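Cyclopenase asqI (Emericella nidulans, PDB 5YY3) catalyses the zinc-dependent conversion of 4'-methoxycyclopenin into 4'-methoxyviridicatin, releasing methyl isocyanate, in fungal aspoquinolone biosynthesis. Local coordinates at residues F214-S219 / Y397-Q401; R209-L215 / L324-G329. All coordinates share one frame; numbering follows the deposited sequence.

Interaction 1 (F214-S219 / Y397-Q401)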
loop_
_atom_site.group_PDB
_atom_site.type_symbol
_atom_site.label_atom_id
_atom_site.label_comp_id
_atom_site.label_asym_id
_atom_site.label_seq_id
_atom_site.Cartn_x
_atom_site.Cartn_y
_atom_site.Cartn_z
ATOM N N PHE A 214 -16.301 33.829 -9.172
ATOM C CA PHE A 214 -15.867 33.247 -7.907
ATOM C C PHE A 214 -16.238 31.764 -7.829
ATOM O O PHE A 214 -15.384 30.911 -7.626
ATOM C CB PHE A 214 -16.485 34.040 -6.739
ATOM C CG PHE A 214 -16.360 33.374 -5.398
ATOM C CD1 PHE A 214 -15.193 33.476 -4.664
ATOM C CD2 PHE A 214 -17.422 32.668 -4.856
ATOM C CE1 PHE A 214 -15.078 32.867 -3.422
ATOM C CE2 PHE A 214 -17.306 32.058 -3.612
ATOM C CZ PHE A 214 -16.134 32.159 -2.899
ATOM N N LEU A 215 -17.515 31.466 -8.020
ATOM C CA LEU A 215 -18.027 30.107 -7.915
ATOM C C LEU A 215 -17.476 29.193 -9.011
ATOM O O LEU A 215 -17.106 28.040 -8.762
ATOM C CB LEU A 215 -19.555 30.144 -7.973
ATOM C CG LEU A 215 -20.344 29.414 -6.889
ATOM C CD1 LEU A 215 -19.686 29.559 -5.519
ATOM C CD2 LEU A 215 -21.782 29.947 -6.861
ATOM N N TYR A 216 -17.424 29.716 -10.233
ATOM C CA TYR A 216 -16.960 28.943 -11.376
ATOM C C TYR A 216 -15.478 28.553 -11.297
ATOM O O TYR A 216 -15.113 27.397 -11.547
ATOM C CB TYR A 216 -17.200 29.722 -12.653
ATOM C CG TYR A 216 -16.587 29.052 -13.847
ATOM C CD1 TYR A 216 -17.149 27.902 -14.370
ATOM C CD2 TYR A 216 -15.430 29.552 -14.438
ATOM C CE1 TYR A 216 -16.600 27.282 -15.441
ATOM C CE2 TYR A 216 -14.870 28.932 -15.529
ATOM C CZ TYR A 216 -15.472 27.799 -16.031
ATOM O OH TYR A 216 -14.949 27.142 -17.114
ATOM N N VAL A 217 -14.625 29.515 -10.969
ATOM C CA VAL A 217 -13.198 29.258 -10.847
ATOM C C VAL A 217 -12.929 28.216 -9.767
ATOM O O VAL A 217 -12.200 27.243 -9.989
ATOM C CB VAL A 217 -12.434 30.547 -10.520
ATOM C CG1 VAL A 217 -11.008 30.243 -10.112
ATOM C CG2 VAL A 217 -12.476 31.495 -11.720
ATOM N N HIS A 218 -13.548 28.394 -8.605
ATOM C CA HIS A 218 -13.369 27.438 -7.529
ATOM C C HIS A 218 -13.965 26.068 -7.846
ATOM O O HIS A 218 -13.380 25.048 -7.486
ATOM C CB HIS A 218 -13.952 27.990 -6.235
ATOM C CG HIS A 218 -13.110 29.060 -5.631
ATOM N ND1 HIS A 218 -13.256 30.393 -5.956
ATOM C CD2 HIS A 218 -12.067 28.992 -4.770
ATOM C CE1 HIS A 218 -12.360 31.104 -5.292
ATOM N NE2 HIS A 218 -11.630 30.280 -4.562
ATOM N N SER A 219 -15.114 26.031 -8.512
ATOM C CA SER A 219 -15.697 24.739 -8.889
ATOM C C SER A 219 -14.867 24.037 -9.952
ATOM O O SER A 219 -14.776 22.815 -9.994
ATOM C CB SER A 219 -17.121 24.899 -9.406
ATOM O OG SER A 219 -17.607 23.644 -9.853
ATOM N N TYR A 397 -13.015 24.622 -0.763
ATOM C CA TYR A 397 -13.413 24.879 -2.158
ATOM C C TYR A 397 -14.529 23.926 -2.596
ATOM O O TYR A 397 -15.452 24.333 -3.300
ATOM C CB TYR A 397 -12.235 24.745 -3.124
ATOM C CG TYR A 397 -11.033 25.644 -2.865
ATOM C CD1 TYR A 397 -11.152 26.849 -2.173
ATOM C CD2 TYR A 397 -9.770 25.268 -3.313
ATOM C CE1 TYR A 397 -10.030 27.666 -1.948
ATOM C CE2 TYR A 397 -8.652 26.069 -3.092
ATOM C CZ TYR A 397 -8.786 27.266 -2.410
ATOM O OH TYR A 397 -7.669 28.046 -2.197
ATOM N N LYS A 398 -14.474 22.664 -2.176
ATOM C CA LYS A 398 -15.548 21.757 -2.585
ATOM C C LYS A 398 -16.848 22.098 -1.848
ATOM O O LYS A 398 -17.934 21.866 -2.378
ATOM C CB LYS A 398 -15.187 20.282 -2.369
ATOM C CG LYS A 398 -16.265 19.349 -2.944
ATOM C CD LYS A 398 -15.783 17.924 -3.133
ATOM C CE LYS A 398 -16.950 16.978 -3.424
ATOM N NZ LYS A 398 -16.516 15.534 -3.479
ATOM N N HIS A 399 -16.743 22.675 -0.648
ATOM C CA HIS A 399 -17.932 23.195 0.039
ATOM C C HIS A 399 -18.542 24.351 -0.736
ATOM O O HIS A 399 -19.746 24.367 -0.952
ATOM C CB HIS A 399 -17.609 23.657 1.459
ATOM C CG HIS A 399 -18.772 24.285 2.168
ATOM N ND1 HIS A 399 -19.982 23.642 2.337
ATOM C CD2 HIS A 399 -18.903 25.493 2.766
ATOM C CE1 HIS A 399 -20.809 24.425 3.002
ATOM N NE2 HIS A 399 -20.179 25.553 3.277
ATOM N N LEU A 400 -17.722 25.325 -1.131
ATOM C CA LEU A 400 -18.182 26.378 -2.047
ATOM C C LEU A 400 -18.892 25.777 -3.260
ATOM O O LEU A 400 -19.969 26.238 -3.654
ATOM C CB LEU A 400 -17.009 27.253 -2.521
ATOM C CG LEU A 400 -16.274 27.983 -1.401
ATOM C CD1 LEU A 400 -15.104 28.769 -1.959
ATOM C CD2 LEU A 400 -17.245 28.902 -0.663
ATOM N N GLN A 401 -18.293 24.735 -3.845
ATOM C CA GLN A 401 -18.883 24.100 -5.024
ATOM C C GLN A 401 -20.298 23.577 -4.731
ATOM O O GLN A 401 -21.155 23.536 -5.628
ATOM C CB GLN A 401 -18.002 22.955 -5.524
ATOM C CG GLN A 401 -18.428 22.393 -6.877
ATOM C CD GLN A 401 -17.828 21.019 -7.157
ATOM O OE1 GLN A 401 -18.022 20.069 -6.383
ATOM N NE2 GLN A 401 -17.095 20.904 -8.270
#
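Phe214 O is gripped twice by His218, the zinc ligand whose ring reaches across to Tyr397 and Leu400. His218 ND1 donates to Phe214 O at 2.8 Å, with an N-H...O angle of 161° and the oxygen almost exactly in the ring plane. The backbone N of His218 binds the same oxygen from the opposite face of the carbonyl plane. Chi1 (-74°, CG anti to the carbonyl carbon) sets the ring beside its own helix, and the ND1 bond to Phe214 O holds its rotation about CB-CG, leaving NE2 as the likely metal-binding nitrogen.

The other side of the imidazole faces helix 391-410. The imidazole turns its edge to the face of Tyr397 in an offset edge-to-face pair, the nearest atoms being His218 CD2 and Tyr397 CD1 at 3.5 Å. Over one face of the imidazole, toward its rim, lies Leu400 CD1, 4.1 Å from His218 CD2. The same methyl meets Phe214 CZ at 3.7 Å, the two side chains crossing at about a right angle, so one methyl branch rests against both rings. Farther along the helix pair, the extended Gln401 chain reaches Ser219: Gln401 NE2 donates to Ser219 OG at 3.2 Å, with the hydroxyl close to the amide plane, and makes a weak second bond to Ser219 O. Arg405 takes the amide oxygen of Gln401.

Tyr397 also packs on His186, another zinc ligand, so Tyr397 touches two of the zinc ligands and belongs to their second shell. The helix axes approach to 8.8 Å, with their directions 126° apart. Buried packing of this kind around histidines from separate helices is characteristic of the helical metal-binding core of the tyrosinase/hemocyanin family, here holding a single zinc through His186, His190 and His218.

Interaction 2 (R209-L215 / L324-G329)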
loop_
_atom_site.group_PDB
_atom_site.type_symbol
_atom_site.label_atom_id
_atom_site.label_comp_id
_atom_site.label_asym_id
_atom_site.label_seq_id
_atom_site.Cartn_x
_atom_site.Cartn_y
_atom_site.Cartn_z
ATOM N N ARG A 209 -20.021 40.402 -12.821
ATOM C CA ARG A 209 -20.246 39.004 -12.462
ATOM C C ARG A 209 -19.218 38.411 -11.498
ATOM O O ARG A 209 -18.757 37.296 -11.712
ATOM C CB ARG A 209 -20.293 38.161 -13.746
ATOM C CG ARG A 209 -21.387 38.567 -14.734
ATOM C CD ARG A 209 -22.787 38.311 -14.157
ATOM N NE ARG A 209 -23.858 38.863 -14.995
ATOM C CZ ARG A 209 -25.154 38.576 -14.851
ATOM N NH1 ARG A 209 -25.554 37.736 -13.901
ATOM N NH2 ARG A 209 -26.058 39.128 -15.658
ATOM N N HIS A 210 -18.863 39.149 -10.449
ATOM C CA HIS A 210 -17.898 38.664 -9.449
ATOM C C HIS A 210 -18.299 37.309 -8.872
ATOM O O HIS A 210 -17.469 36.418 -8.724
ATOM C CB HIS A 210 -17.739 39.656 -8.286
ATOM C CG HIS A 210 -16.767 40.767 -8.540
ATOM N ND1 HIS A 210 -15.429 40.676 -8.212
ATOM C CD2 HIS A 210 -16.946 42.006 -9.053
ATOM C CE1 HIS A 210 -14.823 41.804 -8.532
ATOM N NE2 HIS A 210 -15.718 42.630 -9.041
ATOM N N GLY A 211 -19.579 37.165 -8.550
ATOM C CA GLY A 211 -20.059 35.990 -7.854
ATOM C C GLY A 211 -20.050 34.771 -8.741
ATOM O O GLY A 211 -19.758 33.666 -8.295
ATOM N N GLU A 212 -20.378 34.985 -10.005
ATOM C CA GLU A 212 -20.379 33.935 -11.012
ATOM C C GLU A 212 -18.983 33.390 -11.247
ATOM O O GLU A 212 -18.765 32.186 -11.258
ATOM C CB GLU A 212 -20.938 34.480 -12.313
ATOM C CG GLU A 212 -21.679 33.475 -13.122
ATOM C CD GLU A 212 -22.205 34.084 -14.385
ATOM O OE1 GLU A 212 -21.428 34.171 -15.364
ATOM O OE2 GLU A 212 -23.380 34.510 -14.372
ATOM N N VAL A 213 -18.046 34.309 -11.444
ATOM C CA VAL A 213 -16.633 33.998 -11.587
ATOM C C VAL A 213 -16.023 33.296 -10.356
ATOM O O VAL A 213 -15.302 32.306 -10.488
ATOM C CB VAL A 213 -15.859 35.288 -11.882
ATOM C CG1 VAL A 213 -14.384 35.103 -11.659
ATOM C CG2 VAL A 213 -16.143 35.744 -13.311
ATOM N N PHE A 214 -16.301 33.829 -9.172
ATOM C CA PHE A 214 -15.867 33.247 -7.907
ATOM C C PHE A 214 -16.238 31.764 -7.829
ATOM O O PHE A 214 -15.384 30.911 -7.626
ATOM C CB PHE A 214 -16.485 34.040 -6.739
ATOM C CG PHE A 214 -16.360 33.374 -5.398
ATOM C CD1 PHE A 214 -15.193 33.476 -4.664
ATOM C CD2 PHE A 214 -17.422 32.668 -4.856
ATOM C CE1 PHE A 214 -15.078 32.867 -3.422
ATOM C CE2 PHE A 214 -17.306 32.058 -3.612
ATOM C CZ PHE A 214 -16.134 32.159 -2.899
ATOM N N LEU A 215 -17.515 31.466 -8.020
ATOM C CA LEU A 215 -18.027 30.107 -7.915
ATOM C C LEU A 215 -17.476 29.193 -9.011
ATOM O O LEU A 215 -17.106 28.040 -8.762
ATOM C CB LEU A 215 -19.555 30.144 -7.973
ATOM C CG LEU A 215 -20.344 29.414 -6.889
ATOM C CD1 LEU A 215 -19.686 29.559 -5.519
ATOM C CD2 LEU A 215 -21.782 29.947 -6.861
ATOM N N LEU A 324 -26.344 32.119 -9.843
ATOM C CA LEU A 324 -24.945 31.858 -9.476
ATOM C C LEU A 324 -24.198 33.124 -9.068
ATOM O O LEU A 324 -23.378 33.110 -8.129
ATOM C CB LEU A 324 -24.202 31.166 -10.618
ATOM C CG LEU A 324 -24.747 29.776 -10.938
ATOM C CD1 LEU A 324 -23.878 29.087 -11.992
ATOM C CD2 LEU A 324 -24.848 28.947 -9.676
ATOM N N ASN A 325 -24.484 34.215 -9.771
ATOM C CA ASN A 325 -23.859 35.492 -9.456
ATOM C C ASN A 325 -24.216 35.940 -8.052
ATOM O O ASN A 325 -23.382 36.489 -7.328
ATOM C CB ASN A 325 -24.276 36.562 -10.453
ATOM C CG ASN A 325 -23.338 37.742 -10.446
ATOM O OD1 ASN A 325 -22.118 37.573 -10.380
ATOM N ND2 ASN A 325 -23.898 38.950 -10.488
ATOM N N PHE A 326 -25.457 35.692 -7.662
ATOM C CA PHE A 326 -25.913 36.122 -6.351
ATOM C C PHE A 326 -25.464 35.164 -5.268
ATOM O O PHE A 326 -24.969 35.596 -4.234
ATOM C CB PHE A 326 -27.437 36.283 -6.330
ATOM C CG PHE A 326 -27.891 37.667 -6.690
ATOM C CD1 PHE A 326 -27.891 38.688 -5.733
ATOM C CD2 PHE A 326 -28.291 37.970 -7.991
ATOM C CE1 PHE A 326 -28.310 39.987 -6.069
ATOM C CE2 PHE A 326 -28.711 39.266 -8.333
ATOM C CZ PHE A 326 -28.721 40.271 -7.366
ATOM N N VAL A 327 -25.635 33.868 -5.495
ATOM C CA VAL A 327 -25.169 32.886 -4.529
ATOM C C VAL A 327 -23.659 33.033 -4.299
ATOM O O VAL A 327 -23.199 33.059 -3.161
ATOM C CB VAL A 327 -25.488 31.448 -4.976
ATOM C CG1 VAL A 327 -24.797 30.434 -4.039
ATOM C CG2 VAL A 327 -26.991 31.221 -5.001
ATOM N N GLY A 328 -22.899 33.145 -5.385
ATOM C CA GLY A 328 -21.463 33.344 -5.304
ATOM C C GLY A 328 -21.121 34.668 -4.657
ATOM O O GLY A 328 -20.238 34.738 -3.791
ATOM N N GLY A 329 -21.826 35.721 -5.070
ATOM C CA GLY A 329 -21.604 37.050 -4.528
ATOM C C GLY A 329 -21.839 37.140 -3.024
ATOM O O GLY A 329 -21.039 37.721 -2.291
HETATM O O HOH W 1 -25.707 33.815 -12.515
#
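Gly211 and Gly328 bring the two helices together in a glycine-mediated crossing, with axes only 6.5 Å apart at 75°, inside the hemocyanin-like helical domain. With no side chains in the way, the backbones touch directly: Gly211 CA makes a CA-H...O contact to Asn325 O at 3.4 Å, and Gly328 CA makes another to Gly211 O.

Asn325 carries the polar side. Its CG lies anti to the backbone N (chi1 -161°), which brings the amide to the first turn of helix 210-231, OD1 facing its backbone N-H groups. There Asn325 OD1 accepts from Glu212 N at 3.1 Å, in the carbonyl plane on a lone pair, and more weakly from Gly211 N. Arg209, at the N-cap position, bends at chi2 (-66°); its CD lies 3.8 Å from Asn325 CG, and its guanidinium turns an edge to Asn325 CB.

On the apolar side, Leu215 CD2 rests 3.7 Å from Gly328 N and also meets Val327 CG1 and Leu324 CD2, while Phe214 CD2 approaches Gly328 O. Glu212 stays extended beyond CG, placing OE2 where it accepts from a water at 3.1 Å; that water in turn accepts from the backbone N of Asn325 at 3.0 Å.

How the interactions relate
Both interactions use helix 210-231, and their centres lie 10 Å apart. Interaction 2 takes the helix's beginning and interaction 1 the turns just after it, with Phe214 and Leu215 shared. Along the chain the order is 209-215, 214-219, 324-329, 397-401, so the two contacts interleave, and all four segments belong to the hemocyanin-type metal-binding domain. Helix 323-331 thus packs on the start of the helix, while helix 391-410 packs beside the zinc ligand about two turns farther on. Val327 and Leu324 also touch helix 391-410, so helix 323-331 is packed against both helices that meet beside the zinc ligand His218.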